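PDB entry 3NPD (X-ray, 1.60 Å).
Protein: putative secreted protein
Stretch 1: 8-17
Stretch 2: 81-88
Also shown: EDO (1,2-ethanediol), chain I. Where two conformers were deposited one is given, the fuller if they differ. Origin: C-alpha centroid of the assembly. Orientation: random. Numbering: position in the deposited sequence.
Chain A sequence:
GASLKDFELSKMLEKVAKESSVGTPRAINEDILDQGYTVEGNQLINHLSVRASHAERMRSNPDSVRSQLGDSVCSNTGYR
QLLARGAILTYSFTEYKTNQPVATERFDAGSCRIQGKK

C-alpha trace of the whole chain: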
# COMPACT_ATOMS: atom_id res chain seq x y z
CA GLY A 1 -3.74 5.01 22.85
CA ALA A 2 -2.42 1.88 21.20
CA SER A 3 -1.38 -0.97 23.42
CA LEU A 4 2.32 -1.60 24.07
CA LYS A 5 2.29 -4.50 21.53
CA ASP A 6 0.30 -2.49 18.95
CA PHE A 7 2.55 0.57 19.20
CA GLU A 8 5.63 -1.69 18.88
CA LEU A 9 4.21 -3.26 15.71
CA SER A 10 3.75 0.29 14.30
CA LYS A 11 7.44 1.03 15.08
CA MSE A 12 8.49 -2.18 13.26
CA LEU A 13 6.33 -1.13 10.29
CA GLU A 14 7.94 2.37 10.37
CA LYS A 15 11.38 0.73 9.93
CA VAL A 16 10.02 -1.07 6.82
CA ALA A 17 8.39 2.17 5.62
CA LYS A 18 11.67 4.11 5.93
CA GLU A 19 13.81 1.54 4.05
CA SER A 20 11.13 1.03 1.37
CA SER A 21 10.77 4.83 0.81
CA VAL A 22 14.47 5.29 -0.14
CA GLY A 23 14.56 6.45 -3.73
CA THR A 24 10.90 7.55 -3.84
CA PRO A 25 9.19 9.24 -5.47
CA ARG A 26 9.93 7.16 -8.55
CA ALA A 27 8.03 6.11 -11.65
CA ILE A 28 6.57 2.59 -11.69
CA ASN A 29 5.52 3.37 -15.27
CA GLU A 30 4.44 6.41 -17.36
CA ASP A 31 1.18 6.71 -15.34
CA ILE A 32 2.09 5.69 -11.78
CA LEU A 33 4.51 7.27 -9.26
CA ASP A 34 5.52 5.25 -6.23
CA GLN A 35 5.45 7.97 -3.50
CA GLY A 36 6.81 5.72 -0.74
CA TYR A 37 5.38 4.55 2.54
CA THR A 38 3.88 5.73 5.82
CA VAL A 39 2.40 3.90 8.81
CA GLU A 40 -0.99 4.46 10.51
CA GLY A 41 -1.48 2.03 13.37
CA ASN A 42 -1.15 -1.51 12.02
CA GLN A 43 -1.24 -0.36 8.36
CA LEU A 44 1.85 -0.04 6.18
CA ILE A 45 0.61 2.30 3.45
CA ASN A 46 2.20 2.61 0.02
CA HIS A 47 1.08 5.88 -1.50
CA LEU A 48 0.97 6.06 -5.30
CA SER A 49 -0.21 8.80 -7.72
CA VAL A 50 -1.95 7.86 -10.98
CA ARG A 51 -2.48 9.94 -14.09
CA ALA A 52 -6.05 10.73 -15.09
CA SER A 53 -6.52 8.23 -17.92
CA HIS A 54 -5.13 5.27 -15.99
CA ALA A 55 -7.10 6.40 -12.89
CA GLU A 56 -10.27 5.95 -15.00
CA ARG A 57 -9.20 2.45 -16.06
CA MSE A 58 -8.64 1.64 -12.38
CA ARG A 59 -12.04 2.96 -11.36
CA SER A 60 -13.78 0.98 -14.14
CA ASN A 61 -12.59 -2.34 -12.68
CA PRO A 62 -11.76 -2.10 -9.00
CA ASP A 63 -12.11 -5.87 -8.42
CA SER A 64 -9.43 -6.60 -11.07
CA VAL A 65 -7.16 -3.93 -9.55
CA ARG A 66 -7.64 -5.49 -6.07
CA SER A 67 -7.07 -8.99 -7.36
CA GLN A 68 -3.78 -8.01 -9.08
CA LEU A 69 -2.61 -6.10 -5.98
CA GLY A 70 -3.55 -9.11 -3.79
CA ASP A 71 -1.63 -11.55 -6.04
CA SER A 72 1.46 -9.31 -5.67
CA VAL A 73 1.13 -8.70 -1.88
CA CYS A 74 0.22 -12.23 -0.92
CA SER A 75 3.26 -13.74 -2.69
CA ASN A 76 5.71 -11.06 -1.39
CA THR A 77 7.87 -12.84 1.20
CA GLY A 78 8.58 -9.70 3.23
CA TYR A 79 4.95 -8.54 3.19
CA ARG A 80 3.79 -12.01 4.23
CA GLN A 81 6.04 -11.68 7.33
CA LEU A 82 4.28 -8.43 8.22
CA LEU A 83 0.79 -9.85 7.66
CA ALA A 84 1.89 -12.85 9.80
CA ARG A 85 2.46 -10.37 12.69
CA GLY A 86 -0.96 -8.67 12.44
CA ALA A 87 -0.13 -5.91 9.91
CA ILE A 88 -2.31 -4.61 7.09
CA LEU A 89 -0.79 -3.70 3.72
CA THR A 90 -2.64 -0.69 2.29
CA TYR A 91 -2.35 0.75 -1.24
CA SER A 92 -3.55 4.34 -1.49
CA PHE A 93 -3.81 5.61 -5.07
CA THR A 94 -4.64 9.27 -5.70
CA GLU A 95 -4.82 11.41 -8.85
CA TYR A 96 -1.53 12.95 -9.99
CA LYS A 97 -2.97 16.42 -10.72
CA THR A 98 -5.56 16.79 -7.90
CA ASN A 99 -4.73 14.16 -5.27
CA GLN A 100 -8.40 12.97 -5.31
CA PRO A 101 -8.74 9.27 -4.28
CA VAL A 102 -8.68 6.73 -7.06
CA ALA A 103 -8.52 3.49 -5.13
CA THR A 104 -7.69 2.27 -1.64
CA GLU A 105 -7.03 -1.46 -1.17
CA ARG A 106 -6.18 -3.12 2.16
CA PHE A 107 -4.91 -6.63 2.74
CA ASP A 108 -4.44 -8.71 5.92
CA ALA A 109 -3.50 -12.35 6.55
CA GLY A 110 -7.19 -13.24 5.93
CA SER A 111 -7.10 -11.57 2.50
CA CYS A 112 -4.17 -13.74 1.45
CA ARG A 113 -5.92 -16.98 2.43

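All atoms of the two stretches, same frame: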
# COMPACT_ATOMS: atom_id res chain seq x y z
N GLU A 8 4.40 -1.03 19.32
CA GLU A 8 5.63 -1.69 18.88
C GLU A 8 5.53 -2.17 17.45
O GLU A 8 6.52 -2.03 16.69
CB GLU A 8 5.94 -2.89 19.76
CG GLU A 8 7.29 -3.55 19.47
CD GLU A 8 7.51 -4.70 20.44
OE1 GLU A 8 6.65 -5.60 20.52
OE2 GLU A 8 8.54 -4.69 21.18
N LEU A 9 4.42 -2.83 17.10
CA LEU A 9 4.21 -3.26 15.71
C LEU A 9 4.31 -2.05 14.76
O LEU A 9 5.01 -2.13 13.71
CB LEU A 9 2.93 -4.09 15.50
CG LEU A 9 2.63 -4.58 14.08
CD1 LEU A 9 3.75 -5.58 13.57
CD2 LEU A 9 1.22 -5.21 13.97
N SER A 10 3.69 -0.93 15.12
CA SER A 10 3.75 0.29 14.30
C SER A 10 5.20 0.75 14.09
O SER A 10 5.59 1.07 12.96
CB SER A 10 2.95 1.42 14.91
OG SER A 10 1.62 1.04 15.05
N LYS A 11 5.99 0.71 15.16
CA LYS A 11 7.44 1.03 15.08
C LYS A 11 8.22 0.10 14.15
O LYS A 11 9.09 0.56 13.42
CB LYS A 11 8.08 1.07 16.47
CG LYS A 11 7.56 2.24 17.29
CD LYS A 11 8.31 3.52 16.88
CE LYS A 11 7.43 4.71 16.80
NZ LYS A 11 8.31 5.88 16.46
N MSE A 12 7.91 -1.18 14.18
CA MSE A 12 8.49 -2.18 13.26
C MSE A 12 8.09 -1.86 11.81
O MSE A 12 8.93 -1.90 10.90
CB MSE A 12 8.06 -3.59 13.65
CG MSE A 12 8.56 -3.96 15.07
SE MSE A 12 7.70 -5.47 15.82
CE MSE A 12 7.93 -6.76 14.38
N LEU A 13 6.81 -1.54 11.60
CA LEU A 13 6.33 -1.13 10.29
C LEU A 13 6.99 0.17 9.80
O LEU A 13 7.29 0.29 8.63
CB LEU A 13 4.81 -0.99 10.28
CG LEU A 13 4.02 -2.30 10.52
CD1 LEU A 13 2.50 -1.97 10.54
CD2 LEU A 13 4.38 -3.36 9.48
N GLU A 14 7.23 1.12 10.70
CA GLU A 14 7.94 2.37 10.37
C GLU A 14 9.36 2.10 9.86
O GLU A 14 9.81 2.75 8.92
CB GLU A 14 8.00 3.32 11.59
CG GLU A 14 6.71 4.10 11.74
CD GLU A 14 6.63 4.97 12.97
OE1 GLU A 14 7.65 5.16 13.66
OE2 GLU A 14 5.51 5.47 13.21
N LYS A 15 10.05 1.09 10.43
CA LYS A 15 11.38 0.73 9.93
C LYS A 15 11.25 0.27 8.48
O LYS A 15 12.05 0.68 7.65
CB LYS A 15 12.08 -0.41 10.71
CG LYS A 15 12.44 -0.11 12.14
CD LYS A 15 13.57 -1.08 12.61
N VAL A 16 10.29 -0.62 8.21
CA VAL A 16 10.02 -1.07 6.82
C VAL A 16 9.65 0.11 5.91
O VAL A 16 10.12 0.20 4.79
CB VAL A 16 8.97 -2.19 6.76
CG1 VAL A 16 8.64 -2.58 5.32
CG2 VAL A 16 9.50 -3.43 7.53
N ALA A 17 8.76 0.97 6.37
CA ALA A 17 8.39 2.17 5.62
C ALA A 17 9.57 3.08 5.23
O ALA A 17 9.70 3.45 4.07
CB ALA A 17 7.33 2.96 6.34
N GLN A 81 5.52 -11.73 5.96
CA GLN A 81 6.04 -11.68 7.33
C GLN A 81 5.31 -10.62 8.16
O GLN A 81 5.11 -10.81 9.37
CB GLN A 81 7.53 -11.41 7.37
CG GLN A 81 8.34 -12.52 6.81
CD GLN A 81 9.80 -12.17 6.57
OE1 GLN A 81 10.26 -11.07 6.85
NE2 GLN A 81 10.53 -13.13 6.02
N LEU A 82 5.00 -9.48 7.53
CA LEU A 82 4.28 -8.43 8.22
C LEU A 82 2.83 -8.83 8.53
O LEU A 82 2.33 -8.64 9.64
CB LEU A 82 4.37 -7.10 7.44
CG LEU A 82 5.80 -6.62 7.14
CD1 LEU A 82 5.69 -5.27 6.41
CD2 LEU A 82 6.67 -6.49 8.40
N LEU A 83 2.17 -9.38 7.52
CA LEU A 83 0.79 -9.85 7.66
C LEU A 83 0.74 -10.96 8.73
O LEU A 83 -0.20 -10.99 9.53
CB LEU A 83 0.20 -10.30 6.31
CG LEU A 83 -0.47 -9.17 5.51
CD1 LEU A 83 0.36 -7.91 5.43
CD2 LEU A 83 -0.85 -9.67 4.12
N ALA A 84 1.79 -11.79 8.80
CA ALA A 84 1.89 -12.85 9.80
C ALA A 84 2.06 -12.34 11.24
O ALA A 84 1.96 -13.10 12.19
CB ALA A 84 3.06 -13.84 9.43
N ARG A 85 2.31 -11.05 11.40
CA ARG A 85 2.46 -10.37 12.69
C ARG A 85 1.30 -9.42 13.02
O ARG A 85 1.37 -8.73 14.04
CB ARG A 85 3.82 -9.64 12.78
CG ARG A 85 5.00 -10.64 12.81
CD ARG A 85 6.36 -9.91 12.52
NE ARG A 85 7.46 -10.85 12.77
CZ ARG A 85 7.82 -11.87 11.99
NH1 ARG A 85 7.16 -12.12 10.85
NH2 ARG A 85 8.84 -12.67 12.34
N GLY A 86 0.25 -9.43 12.17
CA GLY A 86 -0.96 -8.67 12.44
C GLY A 86 -1.03 -7.38 11.66
O GLY A 86 -1.95 -6.60 11.90
N ALA A 87 -0.11 -7.17 10.71
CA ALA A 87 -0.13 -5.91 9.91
C ALA A 87 -1.17 -5.97 8.78
O ALA A 87 -1.66 -7.04 8.42
CB ALA A 87 1.26 -5.54 9.33
N ILE A 88 -1.49 -4.78 8.28
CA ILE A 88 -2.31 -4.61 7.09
C ILE A 88 -1.43 -3.88 6.09
O ILE A 88 -0.73 -2.91 6.46
CB ILE A 88 -3.56 -3.78 7.40
CG1 ILE A 88 -4.51 -4.59 8.27
CG2 ILE A 88 -4.29 -3.32 6.10
CD1 ILE A 88 -5.62 -3.71 8.94
C1 EDO I . 6.42 -5.16 24.47
O1 EDO I . 5.58 -4.80 23.38
C2 EDO I . 6.42 -4.02 25.47
O2 EDO I . 6.68 -2.77 24.83

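Residues 8-17 are one run of helix, and residues 81-88 carry the last part of a helix that begins earlier, then a type I turn from Leu 83 to Gly 86. No hydrogen bond crosses between them. The backbone hydrogen bonds described here are internal to each stretch, and the contact is made by van der Waals packing, mostly of apolar side chains. Leu 82 O serves twice, accepting from Arg 85 N and Ala 87 N (both 3.0 Å), which ties the turn back to Leu 82.

The helix presents Leu 9, Met 12, Leu 13 and Val 16, the familiar three-and-four spacing of a single helical side. Leu 13 points its CA-to-CB bond sideways, yet its m,t rotamer brings CD2 inward, 3.8 Å from Leu 82 CD1 and equally 3.8 Å from Ala 87 CB. Leu 82, also m,t, has its CD1 4.1 Å from Val 16 CG1 as well, so one methyl meets two residues of the helix. The small Ala 87 side chain accompanies a close backbone approach, 7.7 Å from its CA to Leu 9 CA.

Leu 9 takes the other common leucine rotamer, t,p. Its CD2 lies over the turn backbone, 3.5 Å from Arg 85 O and 3.9 Å from Gly 86 C, while CD1 comes within 4.1 Å of Arg 85 CB. Gly 86, at phi 101°, adopts a conformation that by itself calls for glycine: a CB there would jam against the preceding carbonyl oxygen.

Arg 85 extends through m,t,t before chi4 turns to 75°, and its NH1 donates to Gln 81 O at 2.8 Å. Thus anchored, its aliphatic part is available to selenomethionine Met 12, whose CE sits 4.0 Å from Arg 85 CD. The rule is economical: Arg 85 NH1 and the Lys 11 NZ to Glu 14 OE1 salt bridge (3.0 Å) bond within their own stretches, and carbon makes most of the contact.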